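Beta-N-acetylglucosaminidase-like protein Glycoside hydrolase family 20 (Flavobacterium johnsoniae, PDB 6YHH) probably removes terminal N-acetylglucosamine units from chitin-derived oligosaccharides, as a family 20 beta-N-acetylhexosaminidase of bacterial chitin breakdown. Local coordinates at residues A472-L475 with I481-V484. Sequence-based numbering, arbitrary orientation.
Sequences AERL and ITDV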
loop_
_atom_site.group_PDB
_atom_site.type_symbol
_atom_site.label_atom_id
_atom_site.label_comp_id
_atom_site.label_asym_id
_atom_site.label_seq_id
_atom_site.Cartn_x
_atom_site.Cartn_y
_atom_site.Cartn_z
ATOM N N ALA A 472 0.116 -22.885 -4.053
ATOM C CA ALA A 472 1.375 -22.902 -4.773
ATOM C C ALA A 472 2.092 -24.200 -4.506
ATOM O O ALA A 472 2.710 -24.775 -5.406
ATOM C CB ALA A 472 2.241 -21.696 -4.448
ATOM N N GLU A 473 2.098 -24.622 -3.227
ATOM C CA GLU A 473 2.768 -25.898 -2.902
ATOM C C GLU A 473 2.103 -27.092 -3.587
ATOM O O GLU A 473 2.776 -27.978 -4.211
ATOM C CB GLU A 473 2.845 -26.117 -1.420
ATOM C CG GLU A 473 3.324 -27.530 -1.061
ATOM C CD GLU A 473 3.964 -27.536 0.296
ATOM O OE1 GLU A 473 3.356 -28.038 1.267
ATOM O OE2 GLU A 473 5.050 -26.885 0.425
ATOM N N ARG A 474 0.779 -27.120 -3.600
ATOM C CA ARG A 474 0.111 -28.180 -4.359
ATOM C C ARG A 474 0.473 -28.211 -5.835
ATOM O O ARG A 474 0.549 -29.280 -6.460
ATOM C CB ARG A 474 -1.403 -28.128 -4.183
ATOM C CG ARG A 474 -2.204 -29.227 -4.911
ATOM C CD ARG A 474 -1.814 -30.670 -4.573
ATOM N NE ARG A 474 -1.857 -30.815 -3.138
ATOM C CZ ARG A 474 -0.849 -31.230 -2.369
ATOM N NH1 ARG A 474 0.329 -31.687 -2.818
ATOM N NH2 ARG A 474 -1.052 -31.178 -1.103
ATOM N N LEU A 475 0.695 -27.072 -6.432
ATOM C CA LEU A 475 0.894 -27.001 -7.845
ATOM C C LEU A 475 2.358 -27.271 -8.223
ATOM O O LEU A 475 2.613 -27.637 -9.360
ATOM C CB LEU A 475 0.427 -25.634 -8.364
ATOM C CG LEU A 475 -1.085 -25.446 -8.185
ATOM C CD1 LEU A 475 -1.436 -24.027 -8.675
ATOM C CD2 LEU A 475 -1.942 -26.547 -8.794
ATOM N N ILE A 481 3.132 -34.619 -0.879
ATOM C CA ILE A 481 3.348 -33.694 0.196
ATOM C C ILE A 481 1.929 -33.186 0.600
ATOM O O ILE A 481 1.331 -32.381 -0.156
ATOM C CB ILE A 481 4.264 -32.551 -0.320
ATOM C CG1 ILE A 481 5.663 -32.997 -0.793
ATOM C CG2 ILE A 481 4.355 -31.415 0.693
ATOM C CD1 ILE A 481 6.426 -33.814 0.206
ATOM N N THR A 482 1.361 -33.752 1.656
ATOM C CA THR A 482 -0.049 -33.575 1.962
ATOM C C THR A 482 -0.307 -33.340 3.453
ATOM O O THR A 482 -1.451 -33.212 3.875
ATOM C CB THR A 482 -0.871 -34.742 1.484
ATOM O OG1 THR A 482 -0.389 -35.907 2.141
ATOM C CG2 THR A 482 -0.817 -34.896 -0.036
ATOM N N ASP A 483 0.740 -33.274 4.262
ATOM C CA ASP A 483 0.594 -33.174 5.737
ATOM C C ASP A 483 0.121 -31.734 6.050
ATOM O O ASP A 483 0.897 -30.812 5.963
ATOM C CB ASP A 483 1.867 -33.531 6.415
ATOM C CG ASP A 483 1.800 -33.492 7.916
ATOM O OD1 ASP A 483 1.268 -32.635 8.621
ATOM O OD2 ASP A 483 2.482 -34.317 8.469
ATOM N N VAL A 484 -1.133 -31.620 6.427
ATOM C CA VAL A 484 -1.702 -30.276 6.634
ATOM C C VAL A 484 -1.024 -29.613 7.806
ATOM O O VAL A 484 -0.731 -28.403 7.755
ATOM C CB VAL A 484 -3.219 -30.318 6.859
ATOM C CG1 VAL A 484 -3.729 -28.919 7.223
ATOM C CG2 VAL A 484 -3.930 -30.856 5.655
#
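R474 reaches from the helix to the backbone carbonyl of I481 and clasps that one oxygen with both terminal nitrogens. From CB the chain starts with CG anti to the backbone N (chi1 -178°), then bends about the CB-CG and CG-CD bonds, which swings the guanidinium across to the 481-484 segment. NE is hydrogen-bonded to the carbonyl O of Y424, whose ring also makes a cation-pi contact with the arginine. Beyond CZ, NH1 lies 2.9 Å from I481 O and NH2 2.8 Å from the same I481 O. The guanidinium comes end-on, with I481 O in its plane between NH1 and NH2, and neither bond is straight (142° and 149° at hydrogen), as expected when two donors share one atom. NH2 also has the methyl CG2 of T482 at 3.9 Å. Shortened to an alanine, this residue would lose both donors, and the I481 carbonyl is likely to be left without its mates and the loop less firmly tied to the helix. Beside this clasp, E473, its chain extended beyond CG, brings OE1 to 3.6 Å from the methyl CG2 of I481, the two side chains crossing at about a right angle. OE1 is hydrogen-bonded to Y424 OH, while OE2 takes W12 N and a salt bridge to R490 NH1. The contact thus ties helix 467-476, within the family's TIM-barrel catalytic domain, to the connection leading into helix 484-497, where D483 is the N-cap, bonding N486 N through OD1; helix 420-424 packs alongside, its Y424 touching both R474 and I481.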